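Local coordinates for genome polyprotein (Rhinovirus C, PDB 6KU8) that probably cleaves the viral polyprotein as a chymotrypsin-like 3C cysteine protease, captured here with the peptide-like inhibitor rupintrivir in its substrate cleft, at residues H34-V39 with L77-Q82; K15-V20 with E84-I89; T73-L78 with A175-K180. All blocks are in the same frame, centred on the assembly; numbering follows the deposited sequence.

Contact 1: residues H34-V39 with L77-Q82; sequences HDNCAV and LLWLDQ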
loop_
_atom_site.group_PDB
_atom_site.type_symbol
_atom_site.label_atom_id
_atom_site.label_comp_id
_atom_site.label_asym_id
_atom_site.label_seq_id
_atom_site.Cartn_x
_atom_site.Cartn_y
_atom_site.Cartn_z
ATOM N N HIS A 34 -3.503 1.810 -11.839
ATOM C CA HIS A 34 -3.777 1.977 -13.265
ATOM C C HIS A 34 -5.259 1.754 -13.474
ATOM O O HIS A 34 -5.896 1.027 -12.700
ATOM C CB HIS A 34 -2.976 0.988 -14.124
ATOM C CG HIS A 34 -3.475 -0.425 -14.030
ATOM N ND1 HIS A 34 -4.331 -0.979 -14.959
ATOM C CD2 HIS A 34 -3.255 -1.388 -13.102
ATOM C CE1 HIS A 34 -4.604 -2.226 -14.618
ATOM N NE2 HIS A 34 -3.968 -2.497 -13.489
ATOM N N ASP A 35 -5.797 2.381 -14.526
ATOM C CA ASP A 35 -7.202 2.239 -14.906
ATOM C C ASP A 35 -8.068 2.426 -13.657
ATOM O O ASP A 35 -7.951 3.457 -12.978
ATOM C CB ASP A 35 -7.355 0.923 -15.637
ATOM C CG ASP A 35 -6.558 0.895 -16.923
ATOM O OD1 ASP A 35 -7.031 1.514 -17.896
ATOM O OD2 ASP A 35 -5.459 0.292 -16.953
ATOM N N ASN A 36 -8.948 1.489 -13.324
ATOM C CA ASN A 36 -9.784 1.589 -12.133
ATOM C C ASN A 36 -9.310 0.655 -11.028
ATOM O O ASN A 36 -10.103 0.272 -10.168
ATOM C CB ASN A 36 -11.240 1.294 -12.498
ATOM C CG ASN A 36 -11.419 -0.099 -13.076
ATOM O OD1 ASN A 36 -10.534 -0.625 -13.750
ATOM N ND2 ASN A 36 -12.560 -0.721 -12.784
ATOM N N CYS A 37 -8.034 0.264 -11.044
ATOM C CA CYS A 37 -7.505 -0.732 -10.117
ATOM C C CYS A 37 -6.641 -0.055 -9.058
ATOM O O CYS A 37 -5.659 0.618 -9.393
ATOM C CB CYS A 37 -6.689 -1.790 -10.858
ATOM S SG CYS A 37 -5.962 -3.032 -9.755
ATOM N N ALA A 38 -6.996 -0.254 -7.790
ATOM C CA ALA A 38 -6.262 0.295 -6.657
ATOM C C ALA A 38 -5.811 -0.824 -5.730
ATOM O O ALA A 38 -6.279 -1.962 -5.795
ATOM C CB ALA A 38 -7.096 1.308 -5.856
ATOM N N VAL A 39 -4.900 -0.472 -4.839
ATOM C CA VAL A 39 -4.377 -1.386 -3.841
ATOM C C VAL A 39 -4.746 -0.856 -2.459
ATOM O O VAL A 39 -4.741 0.357 -2.221
ATOM C CB VAL A 39 -2.857 -1.542 -4.047
ATOM C CG1 VAL A 39 -2.046 -1.083 -2.866
ATOM C CG2 VAL A 39 -2.523 -2.937 -4.508
ATOM N N LEU A 77 -6.336 -6.052 -4.219
ATOM C CA LEU A 77 -6.642 -5.210 -5.369
ATOM C C LEU A 77 -8.132 -4.916 -5.383
ATOM O O LEU A 77 -8.947 -5.831 -5.221
ATOM C CB LEU A 77 -6.251 -5.890 -6.690
ATOM C CG LEU A 77 -4.838 -6.432 -6.938
ATOM C CD1 LEU A 77 -4.652 -6.786 -8.404
ATOM C CD2 LEU A 77 -3.780 -5.437 -6.499
ATOM N N LEU A 78 -8.494 -3.650 -5.564
ATOM C CA LEU A 78 -9.885 -3.266 -5.776
ATOM C C LEU A 78 -10.039 -2.768 -7.203
ATOM O O LEU A 78 -9.266 -1.916 -7.653
ATOM C CB LEU A 78 -10.339 -2.176 -4.808
ATOM C CG LEU A 78 -10.120 -2.389 -3.314
ATOM C CD1 LEU A 78 -10.582 -1.143 -2.570
ATOM C CD2 LEU A 78 -10.845 -3.645 -2.843
ATOM N N TRP A 79 -11.018 -3.309 -7.916
ATOM C CA TRP A 79 -11.415 -2.766 -9.212
ATOM C C TRP A 79 -12.697 -1.983 -8.962
ATOM O O TRP A 79 -13.723 -2.559 -8.582
ATOM C CB TRP A 79 -11.611 -3.864 -10.257
ATOM C CG TRP A 79 -10.388 -4.714 -10.501
ATOM C CD1 TRP A 79 -9.971 -5.782 -9.757
ATOM C CD2 TRP A 79 -9.450 -4.588 -11.581
ATOM N NE1 TRP A 79 -8.825 -6.315 -10.293
ATOM C CE2 TRP A 79 -8.486 -5.603 -11.416
ATOM C CE3 TRP A 79 -9.333 -3.717 -12.665
ATOM C CZ2 TRP A 79 -7.422 -5.774 -12.302
ATOM C CZ3 TRP A 79 -8.268 -3.881 -13.544
ATOM C CH2 TRP A 79 -7.327 -4.904 -13.357
ATOM N N LEU A 80 -12.624 -0.673 -9.155
ATOM C CA LEU A 80 -13.628 0.271 -8.688
ATOM C C LEU A 80 -14.558 0.709 -9.810
ATOM O O LEU A 80 -14.148 0.853 -10.962
ATOM C CB LEU A 80 -12.946 1.500 -8.086
ATOM C CG LEU A 80 -11.979 1.141 -6.959
ATOM C CD1 LEU A 80 -11.115 2.347 -6.582
ATOM C CD2 LEU A 80 -12.774 0.675 -5.765
ATOM N N ASP A 81 -15.818 0.946 -9.449
ATOM C CA ASP A 81 -16.827 1.393 -10.410
ATOM C C ASP A 81 -16.794 2.917 -10.486
ATOM O O ASP A 81 -17.603 3.622 -9.886
ATOM C CB ASP A 81 -18.204 0.871 -10.020
ATOM C CG ASP A 81 -19.241 1.107 -11.108
ATOM O OD1 ASP A 81 -18.848 1.324 -12.276
ATOM O OD2 ASP A 81 -20.441 1.076 -10.795
ATOM N N GLN A 82 -15.826 3.423 -11.245
ATOM C CA GLN A 82 -15.579 4.854 -11.377
ATOM C C GLN A 82 -15.207 5.143 -12.822
ATOM O O GLN A 82 -14.735 4.260 -13.546
ATOM C CB GLN A 82 -14.440 5.335 -10.452
ATOM C CG GLN A 82 -13.059 4.897 -10.952
ATOM C CD GLN A 82 -11.918 5.123 -9.963
ATOM O OE1 GLN A 82 -12.137 5.293 -8.760
ATOM N NE2 GLN A 82 -10.683 5.104 -10.478
#
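The side chain of Cys37 sits over one face of the Trp79 indole on the neighbouring antiparallel strand. Its CB is 3.8 Å from the centroid of the six-membered ring of Trp79, a CH-pi contact, and SG stands above the same face 4.0 Å from that centroid. The thiol gets there because SG is anti to the backbone N (chi1 178°). The sulfur also reaches Leu77, touching CD1, and beyond it Val39 CG2 meets Leu77 CD2, though the closeness of these two methyls is doubtful. Behind this row, on the opposite face of the sheet, Ala38 CB meets Leu80 CD1 next to Met30. The backbones are stitched by a mutual pair of bonds between Ala38 and Leu78, with Ala38 N to Leu78 O at 2.8 Å, while Cys37-Trp79 and Val39-Leu77 form the non-hydrogen-bonded pairs.

Outward, polar groups take over. Asn36 O accepts from Leu80 N, and the Asn36 side chain answers with ND2 to Leu80 O at 2.9 Å, the carbonyl oxygen lying close to the amide plane. The other branch, Asn36 OD1, comes in at the edge of the indole, 3.5 Å from Trp79 CE3. The His34 ring approaches the far end of the indole obliquely, and His34 ND1 bonds to Asp35 OD2 at 2.6 Å, in the ring plane. His34 to Cys37 form a type II' turn, which closes the hairpin of strands 26-34 and 37-41, and the whole is characteristic of the antiparallel six-stranded barrel of chymotrypsin-like proteases.

Contact 2: residues K15-V20 with E84-I89; sequences KRNCHV and EKFRDI
Arg16, His19 and Glu84 grip one water between them, where helix 8-17 gives way to strand 18-23. The water donates to Arg16 O, and to Glu84 OE1 at 2.8 Å from the water O; it is also hydrogen-bonded to His19 NE2, lying in the plane of that ring. The same water lies at the edge of the Phe86 ring, and Phe86 CE1 is 4.0 Å from His19 NE2. On its other nitrogen, ND1, His19 is held by Asp53, which leaves the imidazole fixed at both ends.

Arg16 reaches over the loop, its chain bent at CD by chi2 (61°). Arg87 CB lies 3.9 Å from the plane of the Arg16 guanidinium, over its centre. Arg16 NH2 donates to Lys85 O at 3.1 Å, almost straight and in the guanidinium plane, while Arg16 NH1 makes a long salt bridge of 3.4 Å with Glu84 OE1. That carboxylate oxygen is therefore shared between a cation and the water.

Deeper in, the Asn17 amide pairs with the Arg87 backbone. Asn17 ND2 gives a bond of 2.9 Å to Arg87 O, in the carbonyl plane and on a lone pair, and OD1 takes a weak one from Arg87 N. The Asn17 and Ile89 side chains meet tip to tip, Asn17 ND2 3.6 Å from Ile89 CG2, next to Leu13 of the helix.

No backbone-to-backbone bond joins these two segments; the direct bonds use side chains of Arg16 and Asn17. Glu84 probably offsets part of the positive charge of Arg16. The chemistry implies a loop held chiefly through its main-chain carbonyls, with a charged outer rim and a buried amide within.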
loop_
_atom_site.group_PDB
_atom_site.type_symbol
_atom_site.label_atom_id
_atom_site.label_comp_id
_atom_site.label_asym_id
_atom_site.label_seq_id
_atom_site.Cartn_x
_atom_site.Cartn_y
_atom_site.Cartn_z
ATOM N N LYS A 15 -0.776 12.970 -4.380
ATOM C CA LYS A 15 -1.820 13.876 -4.862
ATOM C C LYS A 15 -2.597 13.284 -6.033
ATOM O O LYS A 15 -3.815 13.483 -6.146
ATOM C CB LYS A 15 -1.207 15.214 -5.279
ATOM C CG LYS A 15 -0.703 16.053 -4.104
ATOM C CD LYS A 15 -1.301 17.465 -4.121
ATOM C CE LYS A 15 -0.980 18.203 -5.423
ATOM N NZ LYS A 15 -1.290 19.675 -5.356
ATOM N N ARG A 16 -1.911 12.577 -6.932
ATOM C CA ARG A 16 -2.546 12.155 -8.178
ATOM C C ARG A 16 -3.285 10.829 -8.017
ATOM O O ARG A 16 -4.363 10.646 -8.594
ATOM C CB ARG A 16 -1.502 12.048 -9.291
ATOM C CG ARG A 16 -2.019 11.442 -10.623
ATOM C CD ARG A 16 -3.160 12.288 -11.245
ATOM N NE ARG A 16 -3.655 11.792 -12.537
ATOM C CZ ARG A 16 -4.530 10.792 -12.681
ATOM N NH1 ARG A 16 -4.999 10.147 -11.614
ATOM N NH2 ARG A 16 -4.930 10.418 -13.892
ATOM N N ASN A 17 -2.741 9.902 -7.218
ATOM C CA ASN A 17 -3.222 8.527 -7.217
ATOM C C ASN A 17 -3.740 8.015 -5.876
ATOM O O ASN A 17 -4.294 6.915 -5.841
ATOM C CB ASN A 17 -2.111 7.578 -7.703
ATOM C CG ASN A 17 -2.251 7.188 -9.191
ATOM O OD1 ASN A 17 -2.942 7.855 -9.980
ATOM N ND2 ASN A 17 -1.595 6.093 -9.570
ATOM N N CYS A 18 -3.597 8.759 -4.788
ATOM C CA CYS A 18 -3.936 8.255 -3.465
ATOM C C CYS A 18 -5.186 8.922 -2.910
ATOM O O CYS A 18 -5.444 10.104 -3.155
ATOM C CB CYS A 18 -2.751 8.432 -2.507
ATOM S SG CYS A 18 -1.362 7.305 -2.977
ATOM N N HIS A 19 -5.942 8.143 -2.136
ATOM C CA HIS A 19 -7.226 8.532 -1.575
ATOM C C HIS A 19 -7.377 7.927 -0.187
ATOM O O HIS A 19 -6.773 6.895 0.135
ATOM C CB HIS A 19 -8.382 8.088 -2.478
ATOM C CG HIS A 19 -8.261 8.604 -3.876
ATOM N ND1 HIS A 19 -8.869 9.769 -4.293
ATOM C CD2 HIS A 19 -7.549 8.150 -4.935
ATOM C CE1 HIS A 19 -8.562 9.994 -5.559
ATOM N NE2 HIS A 19 -7.762 9.025 -5.973
ATOM N N VAL A 20 -8.196 8.582 0.630
ATOM C CA VAL A 20 -8.505 8.105 1.972
ATOM C C VAL A 20 -9.633 7.094 1.860
ATOM O O VAL A 20 -10.723 7.422 1.386
ATOM C CB VAL A 20 -8.910 9.261 2.899
ATOM C CG1 VAL A 20 -9.276 8.732 4.266
ATOM C CG2 VAL A 20 -7.820 10.338 2.969
ATOM N N GLU A 84 -13.006 7.723 -13.478
ATOM C CA GLU A 84 -11.618 8.153 -13.454
ATOM C C GLU A 84 -10.671 6.989 -13.718
ATOM O O GLU A 84 -10.910 5.855 -13.295
ATOM C CB GLU A 84 -11.274 8.794 -12.108
ATOM C CG GLU A 84 -9.794 9.144 -12.016
ATOM C CD GLU A 84 -9.362 9.550 -10.629
ATOM O OE1 GLU A 84 -8.152 9.838 -10.458
ATOM O OE2 GLU A 84 -10.223 9.571 -9.713
ATOM N N LYS A 85 -9.582 7.291 -14.415
ATOM C CA LYS A 85 -8.471 6.377 -14.621
ATOM C C LYS A 85 -7.276 6.855 -13.811
ATOM O O LYS A 85 -6.844 8.008 -13.940
ATOM C CB LYS A 85 -8.084 6.293 -16.099
ATOM C CG LYS A 85 -9.239 5.989 -17.043
ATOM C CD LYS A 85 -9.384 4.491 -17.291
ATOM C CE LYS A 85 -10.426 4.199 -18.363
ATOM N NZ LYS A 85 -11.785 4.683 -17.956
ATOM N N PHE A 86 -6.739 5.970 -12.986
ATOM C CA PHE A 86 -5.511 6.291 -12.286
ATOM C C PHE A 86 -4.383 6.505 -13.294
ATOM O O PHE A 86 -4.345 5.878 -14.357
ATOM C CB PHE A 86 -5.163 5.169 -11.301
ATOM C CG PHE A 86 -6.209 4.964 -10.218
ATOM C CD1 PHE A 86 -6.566 6.004 -9.368
ATOM C CD2 PHE A 86 -6.832 3.736 -10.060
ATOM C CE1 PHE A 86 -7.532 5.827 -8.373
ATOM C CE2 PHE A 86 -7.798 3.544 -9.076
ATOM C CZ PHE A 86 -8.151 4.589 -8.228
ATOM N N ARG A 87 -3.485 7.424 -12.970
ATOM C CA ARG A 87 -2.208 7.484 -13.665
ATOM C C ARG A 87 -1.507 6.138 -13.550
ATOM O O ARG A 87 -1.344 5.601 -12.450
ATOM C CB ARG A 87 -1.356 8.594 -13.064
ATOM C CG ARG A 87 0.041 8.712 -13.624
ATOM C CD ARG A 87 0.742 9.841 -12.906
ATOM N NE ARG A 87 2.179 9.617 -12.753
ATOM C CZ ARG A 87 2.881 9.989 -11.684
ATOM N NH1 ARG A 87 4.186 9.757 -11.643
ATOM N NH2 ARG A 87 2.277 10.579 -10.647
ATOM N N ASP A 88 -1.122 5.577 -14.692
ATOM C CA ASP A 88 -0.524 4.247 -14.706
ATOM C C ASP A 88 0.890 4.323 -14.150
ATOM O O ASP A 88 1.803 4.778 -14.834
ATOM C CB ASP A 88 -0.511 3.679 -16.122
ATOM C CG ASP A 88 -0.002 2.255 -16.165
ATOM O OD1 ASP A 88 0.398 1.718 -15.105
ATOM O OD2 ASP A 88 0.011 1.668 -17.265
ATOM N N ILE A 89 1.094 3.842 -12.924
ATOM C CA ILE A 89 2.410 3.924 -12.290
ATOM C C ILE A 89 3.155 2.592 -12.336
ATOM O O ILE A 89 4.193 2.440 -11.680
ATOM C CB ILE A 89 2.275 4.441 -10.853
ATOM C CG1 ILE A 89 1.294 3.534 -10.090
ATOM C CG2 ILE A 89 1.791 5.877 -10.891
ATOM C CD1 ILE A 89 1.465 3.494 -8.577
HETATM O O HOH W 1 -6.579 9.177 -8.244
#

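Contact 3: residues T73-L78 with A175-K180; sequences TEITLL and AALLRK. With AG7 (4-{2-(4-fluoro-benzyl)-6-methyl-5-[(5-methyl-isoxazole-3-carbonyl)-amino]-4-oxo-heptanoylamino}-5-(2-oxo-pyrrolidin-3-yl)-pentanoic acid ethyl ester), chain B.
Ala175 CB fits tightly between Thr73 O and the side chain of Ile75, at the meeting of the two beta-domains of a chymotrypsin-like fold. Ala175 CB lies 3.2 Å from Thr73 O and 3.5 Å from Ile75 CG1, the latter closer than carbons usually come. Ile75 CG1 is anti to the carbonyl carbon (chi1 -70°), and Ile75 CD1 beyond it reaches Ala176 O at 3.2 Å. No hydrogen bond crosses between the segments; strand 172-176 belongs to the other sheet, and Val165 and Ile163 of that sheet extend the apolar packing.

The fit is looser toward Leu177, where Leu177 CD2 is 4.1 Å from Ile75 CD1, and the chain then departs toward the exposed Lys180. On the ligand side the far end of the Glu74 side chain leads off toward the inhibitor. Glu74 OE2 bonds to His43 ND1, consistent with the acidic member of a Cys-His-Glu catalytic triad with Cys150. An ST turn steadies the corner, with Ile75 N donating to Thr73 OG1 at 3.1 Å; Thr73 OG1 is also hydrogen-bonded to Leu65 O. Beyond it, the fluorobenzyl ring of rupintrivir rests against the carboxylate, with Glu74 CD 3.5 Å from AG7 C08.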
loop_
_atom_site.group_PDB
_atom_site.type_symbol
_atom_site.label_atom_id
_atom_site.label_comp_id
_atom_site.label_asym_id
_atom_site.label_seq_id
_atom_site.Cartn_x
_atom_site.Cartn_y
_atom_site.Cartn_z
ATOM N N THR A 73 -0.384 -11.867 1.094
ATOM C CA THR A 73 0.590 -10.801 0.907
ATOM C C THR A 73 0.225 -9.539 1.686
ATOM O O THR A 73 1.055 -8.629 1.779
ATOM C CB THR A 73 0.725 -10.427 -0.576
ATOM O OG1 THR A 73 -0.500 -9.821 -1.020
ATOM C CG2 THR A 73 1.038 -11.646 -1.425
ATOM N N GLU A 74 -0.994 -9.452 2.218
ATOM C CA GLU A 74 -1.576 -8.267 2.850
ATOM C C GLU A 74 -1.987 -7.235 1.801
ATOM O O GLU A 74 -2.430 -6.128 2.169
ATOM C CB GLU A 74 -0.625 -7.595 3.857
ATOM C CG GLU A 74 -1.090 -7.541 5.303
ATOM C CD GLU A 74 -2.607 -7.487 5.487
ATOM O OE1 GLU A 74 -3.234 -8.556 5.518
ATOM O OE2 GLU A 74 -3.166 -6.389 5.655
ATOM N N ILE A 75 -1.847 -7.543 0.516
ATOM C CA ILE A 75 -2.290 -6.671 -0.560
ATOM C C ILE A 75 -3.604 -7.185 -1.129
ATOM O O ILE A 75 -3.714 -8.353 -1.528
ATOM C CB ILE A 75 -1.234 -6.561 -1.667
ATOM C CG1 ILE A 75 -0.031 -5.766 -1.167
ATOM C CG2 ILE A 75 -1.848 -5.916 -2.899
ATOM C CD1 ILE A 75 1.163 -5.939 -2.013
ATOM N N THR A 76 -4.590 -6.297 -1.198
ATOM C CA THR A 76 -5.842 -6.547 -1.888
ATOM C C THR A 76 -5.975 -5.551 -3.030
ATOM O O THR A 76 -5.715 -4.357 -2.843
ATOM C CB THR A 76 -7.017 -6.424 -0.920
ATOM O OG1 THR A 76 -6.983 -7.528 -0.008
ATOM C CG2 THR A 76 -8.330 -6.410 -1.668
ATOM N N LEU A 77 -6.336 -6.052 -4.219
ATOM C CA LEU A 77 -6.642 -5.210 -5.369
ATOM C C LEU A 77 -8.132 -4.916 -5.383
ATOM O O LEU A 77 -8.947 -5.831 -5.221
ATOM C CB LEU A 77 -6.251 -5.890 -6.690
ATOM C CG LEU A 77 -4.838 -6.432 -6.938
ATOM C CD1 LEU A 77 -4.652 -6.786 -8.404
ATOM C CD2 LEU A 77 -3.780 -5.437 -6.499
ATOM N N LEU A 78 -8.494 -3.650 -5.564
ATOM C CA LEU A 78 -9.885 -3.266 -5.776
ATOM C C LEU A 78 -10.039 -2.768 -7.203
ATOM O O LEU A 78 -9.266 -1.916 -7.653
ATOM C CB LEU A 78 -10.339 -2.176 -4.808
ATOM C CG LEU A 78 -10.120 -2.389 -3.314
ATOM C CD1 LEU A 78 -10.582 -1.143 -2.570
ATOM C CD2 LEU A 78 -10.845 -3.645 -2.843
ATOM N N ALA A 175 4.209 -4.526 2.430
ATOM C CA ALA A 175 3.923 -5.579 1.461
ATOM C C ALA A 175 4.572 -5.208 0.130
ATOM O O ALA A 175 4.276 -4.150 -0.432
ATOM C CB ALA A 175 2.411 -5.763 1.297
ATOM N N ALA A 176 5.454 -6.066 -0.375
ATOM C CA ALA A 176 6.145 -5.751 -1.619
ATOM C C ALA A 176 5.144 -5.562 -2.754
ATOM O O ALA A 176 4.220 -6.365 -2.933
ATOM C CB ALA A 176 7.153 -6.841 -1.978
ATOM N N LEU A 177 5.301 -4.468 -3.493
ATOM C CA LEU A 177 4.574 -4.274 -4.746
ATOM C C LEU A 177 5.417 -4.876 -5.868
ATOM O O LEU A 177 6.579 -4.495 -6.041
ATOM C CB LEU A 177 4.298 -2.792 -5.003
ATOM C CG LEU A 177 3.310 -2.112 -4.052
ATOM C CD1 LEU A 177 3.407 -0.603 -4.210
ATOM C CD2 LEU A 177 1.883 -2.598 -4.316
ATOM N N LEU A 178 4.861 -5.851 -6.589
ATOM C CA LEU A 178 5.572 -6.500 -7.683
ATOM C C LEU A 178 4.775 -6.336 -8.972
ATOM O O LEU A 178 3.549 -6.484 -8.984
ATOM C CB LEU A 178 5.830 -7.979 -7.376
ATOM C CG LEU A 178 6.581 -8.230 -6.067
ATOM C CD1 LEU A 178 6.509 -9.709 -5.673
ATOM C CD2 LEU A 178 8.033 -7.755 -6.172
ATOM N N ARG A 179 5.472 -6.004 -10.059
ATOM C CA ARG A 179 4.758 -5.574 -11.258
ATOM C C ARG A 179 3.805 -6.643 -11.774
ATOM O O ARG A 179 2.755 -6.312 -12.335
ATOM C CB ARG A 179 5.736 -5.177 -12.359
ATOM C CG ARG A 179 5.076 -4.326 -13.460
ATOM C CD ARG A 179 6.129 -3.838 -14.436
ATOM N NE ARG A 179 7.219 -3.174 -13.721
ATOM C CZ ARG A 179 8.420 -2.955 -14.242
ATOM N NH1 ARG A 179 8.689 -3.371 -15.481
ATOM N NH2 ARG A 179 9.353 -2.344 -13.524
ATOM N N LYS A 180 4.148 -7.922 -11.598
ATOM C CA LYS A 180 3.287 -8.998 -12.078
ATOM C C LYS A 180 1.921 -9.004 -11.404
ATOM O O LYS A 180 0.975 -9.571 -11.965
ATOM C CB LYS A 180 3.968 -10.360 -11.873
ATOM C CG LYS A 180 4.203 -10.721 -10.403
ATOM C CD LYS A 180 4.945 -12.055 -10.246
ATOM C CE LYS A 180 5.402 -12.254 -8.795
ATOM N NZ LYS A 180 6.195 -13.514 -8.624
HETATM C C01 AG7 B . 0.008 -4.965 13.337
HETATM C C02 AG7 B . -1.427 -5.063 12.847
HETATM O O03 AG7 B . 0.819 -4.166 12.966
HETATM C C04 AG7 B . -1.702 -4.365 11.522
HETATM C C05 AG7 B . -3.027 -4.962 11.081
HETATM C C06 AG7 B . -2.816 -6.344 10.443
HETATM C C07 AG7 B . -1.876 -6.507 9.438
HETATM C C08 AG7 B . -1.680 -7.751 8.861
HETATM C C09 AG7 B . -2.421 -8.848 9.289
HETATM C C10 AG7 B . -3.363 -8.691 10.296
HETATM C C11 AG7 B . -3.560 -7.442 10.874
HETATM N N12 AG7 B . -1.168 -1.852 10.996
HETATM C C13 AG7 B . -1.237 -0.461 11.479
HETATM C C14 AG7 B . 0.206 0.015 11.435
HETATM C C15 AG7 B . 1.026 -0.640 12.610
HETATM C C16 AG7 B . 2.419 0.161 12.764
HETATM N N17 AG7 B . 2.691 0.281 14.053
HETATM O O18 AG7 B . 3.078 0.561 11.864
HETATM C C19 AG7 B . -2.179 0.539 10.798
HETATM C C20 AG7 B . -3.433 -0.166 10.259
HETATM C C21 AG7 B . -4.392 0.147 11.385
HETATM O O22 AG7 B . -5.330 -0.787 11.813
HETATM O O23 AG7 B . -4.283 1.200 11.913
HETATM C C47 AG7 B . -1.749 -2.873 11.850
HETATM O O48 AG7 B . -2.263 -2.526 12.859
HETATM C C50 AG7 B . -6.069 -0.310 12.896
HETATM C C53 AG7 B . -7.293 -1.208 13.073
HETATM C C57 AG7 B . 0.276 -6.032 14.381
HETATM N N58 AG7 B . 1.657 -6.070 14.673
HETATM C C59 AG7 B . 2.238 -7.331 14.979
HETATM O O60 AG7 B . 1.685 -8.386 15.003
HETATM C C78 AG7 B . -0.442 -5.703 15.691
HETATM C C81 AG7 B . -0.380 -6.843 16.716
HETATM F F1 AG7 B . -2.217 -10.075 8.716
HETATM C C82 AG7 B . 0.156 -4.422 16.284
HETATM C C83 AG7 B . 1.583 -0.365 14.868
HETATM C C84 AG7 B . 0.407 -0.539 13.798
HETATM C C1 AG7 B . 3.669 -7.121 15.298
#

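Overall arrangement
Strand 75-80 runs through contacts 1 and 3, which share Leu77 and Leu78. Contact 1 pairs it with a neighbour inside one barrel, while contact 3 sets its start against the other domain. Both are buried; contact 1 relies on a ladder of backbone bonds and sulfur-aromatic packing, and contact 3 mainly on aliphatic packing, without a hydrogen bond between its segments. Contact 2 is partly buried, though no farther from the chain's centre than contact 1; a side-chain amide, a guanidinium, a salt bridge and a water do the joining. It touches contact 1 directly, probably through a hydrogen bond between Asp35 and Phe86, and along the chain it encloses it. Contacts 2 and 3 do not touch.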